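Local coordinates for protein Non-ribosomal peptide synthetase (PDB 3WV4) that is a non-ribosomal peptide synthetase fragment with the fold of the AMP-binding (ANL) superfamily, at residues A221-L229 against K346-H354. Numbering follows the deposited sequence.
Sequences AASSINAVL and KRISIMPPH
The guanidinium of Arg347 has the methylene CE of Lys346 over one face, offset toward the rim, while Ile225 meets it obliquely, with CD1 3.5 Å from NH1. A turn at chi3 (-68°) brings the otherwise extended arginine to this isoleucine, whose branches both touch NH1. Ile225 CD1 also lies 3.8 Å from Lys346 CE, and Ala221 CB rests 4.0 Å from Lys346 CB. A small methyl group suits this end of the contact: it points toward Lys346, whose aliphatic chain packs on it and on Ile225 CD1; its NZ continues past the contact to a hydrogen bond with the carbonyl of Asp246. Further along, Ile350 divides its two branches among three helix residues. Branching at CB lets it send CD1 to Ile225 CG2, while CG2 packs against Val228 CG1 at 3.7 Å and Leu229 CD2 at 4.0 Å. Pro353 closes the far end, its CD 3.7 Å from Val228 O, a rigid ring against the last turn. No hydrogen bond crosses the interface, which rests mainly on van der Waals packing. Helix 215-229 thus lies over short strand 349-350, which pairs antiparallel with 335-340 through a classic beta bulge at Ile348 and Ser349 opposite Tyr340, and with 362-366; Leu229 reaches strand 311-314, and helix 246-258 flanks Ala222 and Lys346.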
ATOM      1  N   ALA A 221       3.239  -9.541   3.959  1.00 23.39           N
ATOM      2  CA  ALA A 221       3.999  -8.314   4.091  1.00 22.01           C
ATOM      3  C   ALA A 221       3.342  -7.349   5.046  1.00 21.36           C
ATOM      4  O   ALA A 221       4.024  -6.699   5.812  1.00 20.31           O
ATOM      5  CB  ALA A 221       4.257  -7.649   2.711  1.00 23.80           C
ATOM      6  N   ALA A 222       2.015  -7.218   5.034  1.00 22.17           N
ATOM      7  CA  ALA A 222       1.381  -6.296   6.002  1.00 21.24           C
ATOM      8  C   ALA A 222       1.640  -6.746   7.446  1.00 22.69           C
ATOM      9  O   ALA A 222       2.003  -5.923   8.272  1.00 22.72           O
ATOM     10  CB  ALA A 222      -0.101  -6.153   5.748  1.00 21.36           C
ATOM     11  N   SER A 223       1.490  -8.039   7.726  1.00 23.36           N
ATOM     12  CA  SER A 223       1.737  -8.591   9.098  1.00 23.01           C
ATOM     13  C   SER A 223       3.190  -8.410   9.483  1.00 23.09           C
ATOM     14  O   SER A 223       3.520  -8.131  10.624  1.00 24.34           O
ATOM     15  CB  SER A 223       1.347 -10.084   9.164  1.00 21.52           C
ATOM     16  OG  SER A 223       2.282 -10.888   8.408  1.00 24.22           O
ATOM     17  N   SER A 224       4.080  -8.509   8.525  1.00 23.71           N
ATOM     18  CA  SER A 224       5.522  -8.387   8.868  1.00 25.11           C
ATOM     19  C   SER A 224       5.957  -6.960   9.150  1.00 24.81           C
ATOM     20  O   SER A 224       6.718  -6.664  10.089  1.00 25.44           O
ATOM     21  CB  SER A 224       6.370  -8.992   7.742  1.00 26.46           C
ATOM     22  OG  SER A 224       7.738  -8.872   8.007  1.00 26.96           O
ATOM     23  N   ILE A 225       5.522  -6.047   8.309  1.00 24.78           N
ATOM     24  CA  ILE A 225       5.775  -4.629   8.559  1.00 22.69           C
ATOM     25  C   ILE A 225       5.226  -4.238   9.948  1.00 20.98           C
ATOM     26  O   ILE A 225       5.857  -3.539  10.773  1.00 19.27           O
ATOM     27  CB  ILE A 225       5.083  -3.777   7.442  1.00 22.17           C
ATOM     28  CG1 ILE A 225       5.824  -3.895   6.120  1.00 23.23           C
ATOM     29  CG2 ILE A 225       5.044  -2.351   7.879  1.00 22.33           C
ATOM     30  CD1 ILE A 225       5.000  -3.517   4.897  1.00 24.51           C
ATOM     31  N   ASN A 226       4.021  -4.699  10.211  1.00 22.44           N
ATOM     32  CA  ASN A 226       3.349  -4.328  11.445  1.00 22.99           C
ATOM     33  C   ASN A 226       3.980  -4.962  12.664  1.00 22.25           C
ATOM     34  O   ASN A 226       4.019  -4.322  13.716  1.00 21.97           O
ATOM     35  CB  ASN A 226       1.869  -4.641  11.488  1.00 24.23           C
ATOM     36  CG  ASN A 226       1.206  -3.837  12.584  1.00 24.33           C
ATOM     37  OD1 ASN A 226       1.563  -2.689  12.832  1.00 26.77           O
ATOM     38  ND2 ASN A 226       0.392  -4.461  13.329  1.00 27.86           N
ATOM     39  N   ALA A 227       4.584  -6.139  12.511  1.00 22.53           N
ATOM     40  CA  ALA A 227       5.340  -6.747  13.658  1.00 23.00           C
ATOM     41  C   ALA A 227       6.479  -5.819  14.058  1.00 24.52           C
ATOM     42  O   ALA A 227       6.903  -5.805  15.200  1.00 24.96           O
ATOM     43  CB  ALA A 227       5.901  -8.092  13.259  1.00 23.94           C
ATOM     44  N   VAL A 228       7.036  -5.068  13.110  1.00 23.67           N
ATOM     45  CA  VAL A 228       8.112  -4.107  13.454  1.00 22.99           C
ATOM     46  C   VAL A 228       7.550  -2.738  13.929  1.00 23.33           C
ATOM     47  O   VAL A 228       8.004  -2.188  14.892  1.00 24.56           O
ATOM     48  CB  VAL A 228       9.135  -3.856  12.313  1.00 21.60           C
ATOM     49  CG1 VAL A 228      10.335  -3.112  12.848  1.00 20.72           C
ATOM     50  CG2 VAL A 228       9.617  -5.113  11.677  1.00 23.14           C
ATOM     51  N   LEU A 229       6.520  -2.219  13.275  1.00 25.52           N
ATOM     52  CA  LEU A 229       6.050  -0.878  13.525  1.00 24.58           C
ATOM     53  C   LEU A 229       5.024  -0.792  14.631  1.00 24.25           C
ATOM     54  O   LEU A 229       4.953   0.206  15.310  1.00 26.18           O
ATOM     55  CB  LEU A 229       5.409  -0.296  12.259  1.00 24.73           C
ATOM     56  CG  LEU A 229       6.330  -0.034  11.054  1.00 25.81           C
ATOM     57  CD1 LEU A 229       5.590   0.669   9.890  1.00 23.95           C
ATOM     58  CD2 LEU A 229       7.565   0.767  11.487  1.00 25.79           C
ATOM     59  N   LYS A 346       7.144  -5.426  -1.762  1.00 27.64           N
ATOM     60  CA  LYS A 346       6.625  -4.394  -0.865  1.00 25.78           C
ATOM     61  C   LYS A 346       7.673  -3.676  -0.084  1.00 25.32           C
ATOM     62  O   LYS A 346       7.757  -2.440  -0.179  1.00 25.37           O
ATOM     63  CB  LYS A 346       5.535  -4.918   0.050  1.00 26.10           C
ATOM     64  CG  LYS A 346       5.001  -3.905   1.023  1.00 26.08           C
ATOM     65  CD  LYS A 346       4.724  -2.494   0.515  1.00 27.62           C
ATOM     66  CE  LYS A 346       4.246  -1.595   1.677  1.00 26.53           C
ATOM     67  NZ  LYS A 346       3.829  -0.192   1.321  1.00 28.13           N
ATOM     68  N   ARG A 347       8.428  -4.398   0.753  1.00 25.30           N
ATOM     69  CA  ARG A 347       9.390  -3.760   1.619  1.00 23.62           C
ATOM     70  C   ARG A 347      10.513  -4.706   1.979  1.00 23.55           C
ATOM     71  O   ARG A 347      10.331  -5.940   2.029  1.00 26.64           O
ATOM     72  CB  ARG A 347       8.695  -3.142   2.848  1.00 23.33           C
ATOM     73  CG  ARG A 347       9.583  -2.232   3.621  1.00 23.42           C
ATOM     74  CD  ARG A 347       8.866  -1.259   4.544  1.00 23.92           C
ATOM     75  NE  ARG A 347       8.115  -0.284   3.775  1.00 24.81           N
ATOM     76  CZ  ARG A 347       6.899   0.149   4.097  1.00 28.52           C
ATOM     77  NH1 ARG A 347       6.315  -0.259   5.238  1.00 29.25           N
ATOM     78  NH2 ARG A 347       6.300   1.063   3.348  1.00 28.35           N
ATOM     79  N   ILE A 348      11.669  -4.148   2.216  1.00 23.19           N
ATOM     80  CA  ILE A 348      12.858  -4.965   2.424  1.00 25.60           C
ATOM     81  C   ILE A 348      13.373  -4.916   3.837  1.00 24.93           C
ATOM     82  O   ILE A 348      13.715  -5.977   4.413  1.00 27.27           O
ATOM     83  CB  ILE A 348      13.987  -4.531   1.473  1.00 25.51           C
ATOM     84  CG1 ILE A 348      13.489  -4.945   0.096  1.00 27.29           C
ATOM     85  CG2 ILE A 348      15.299  -5.216   1.838  1.00 26.17           C
ATOM     86  CD1 ILE A 348      14.215  -4.476  -1.139  1.00 27.90           C
ATOM     87  N   SER A 349      13.509  -3.711   4.362  1.00 23.96           N
ATOM     88  CA  SER A 349      14.096  -3.531   5.665  1.00 23.80           C
ATOM     89  C   SER A 349      13.393  -2.413   6.368  1.00 24.51           C
ATOM     90  O   SER A 349      12.842  -1.471   5.716  1.00 25.41           O
ATOM     91  CB  SER A 349      15.579  -3.187   5.578  1.00 24.92           C
ATOM     92  OG  SER A 349      15.756  -1.864   5.006  1.00 26.02           O
ATOM     93  N   ILE A 350      13.374  -2.529   7.691  1.00 24.10           N
ATOM     94  CA  ILE A 350      12.867  -1.492   8.582  1.00 25.72           C
ATOM     95  C   ILE A 350      13.792  -1.368   9.784  1.00 25.88           C
ATOM     96  O   ILE A 350      14.247  -2.349  10.288  1.00 25.19           O
ATOM     97  CB  ILE A 350      11.427  -1.815   9.096  1.00 24.82           C
ATOM     98  CG1 ILE A 350      10.467  -1.903   7.947  1.00 24.25           C
ATOM     99  CG2 ILE A 350      10.990  -0.764  10.113  1.00 24.06           C
ATOM    100  CD1 ILE A 350       9.032  -2.240   8.406  1.00 26.91           C
ATOM    101  N   MET A 351      14.131  -0.142  10.154  1.00 27.80           N
ATOM    102  CA  MET A 351      14.877   0.115  11.335  1.00 27.56           C
ATOM    103  C   MET A 351      13.892   0.095  12.463  1.00 27.08           C
ATOM    104  O   MET A 351      12.932   0.866  12.494  1.00 25.69           O
ATOM    105  CB  MET A 351      15.516   1.482  11.331  1.00 28.35           C
ATOM    106  CG  MET A 351      16.491   1.681  12.482  1.00 31.53           C
ATOM    107  SD  MET A 351      17.877   0.450  12.474  1.00 31.69           S
ATOM    108  CE  MET A 351      19.148   1.277  11.619  1.00 36.95           C
ATOM    109  N   PRO A 352      14.151  -0.754  13.446  1.00 26.98           N
ATOM    110  CA  PRO A 352      13.188  -0.776  14.537  1.00 24.36           C
ATOM    111  C   PRO A 352      13.079   0.573  15.256  1.00 23.32           C
ATOM    112  O   PRO A 352      14.109   1.159  15.553  1.00 23.30           O
ATOM    113  CB  PRO A 352      13.768  -1.841  15.486  1.00 24.68           C
ATOM    114  CG  PRO A 352      14.477  -2.791  14.604  1.00 24.66           C
ATOM    115  CD  PRO A 352      15.041  -1.942  13.455  1.00 25.78           C
ATOM    116  N   PRO A 353      11.840   1.007  15.607  1.00 22.46           N
ATOM    117  CA  PRO A 353      11.593   2.305  16.243  1.00 23.04           C
ATOM    118  C   PRO A 353      12.468   2.590  17.416  1.00 23.28           C
ATOM    119  O   PRO A 353      12.993   3.730  17.538  1.00 25.43           O
ATOM    120  CB  PRO A 353      10.129   2.216  16.655  1.00 22.00           C
ATOM    121  CG  PRO A 353       9.534   1.477  15.559  1.00 22.25           C
ATOM    122  CD  PRO A 353      10.578   0.419  15.139  1.00 22.05           C
ATOM    123  N   HIS A 354      12.623   1.601  18.302  1.00 23.96           N
ATOM    124  CA  HIS A 354      13.457   1.774  19.470  1.00 24.12           C
ATOM    125  C   HIS A 354      14.918   2.069  19.070  1.00 25.01           C
ATOM    126  O   HIS A 354      15.673   2.557  19.919  1.00 26.68           O
ATOM    127  CB  HIS A 354      13.294   0.596  20.522  1.00 23.54           C
ATOM    128  CG  HIS A 354      14.040  -0.668  20.182  1.00 23.62           C
ATOM    129  ND1 HIS A 354      13.605  -1.559  19.232  1.00 22.96           N
ATOM    130  CD2 HIS A 354      15.190  -1.187  20.675  1.00 24.62           C
ATOM    131  CE1 HIS A 354      14.467  -2.546  19.103  1.00 23.03           C
ATOM    132  NE2 HIS A 354      15.436  -2.358  19.987  1.00 24.19           N
TER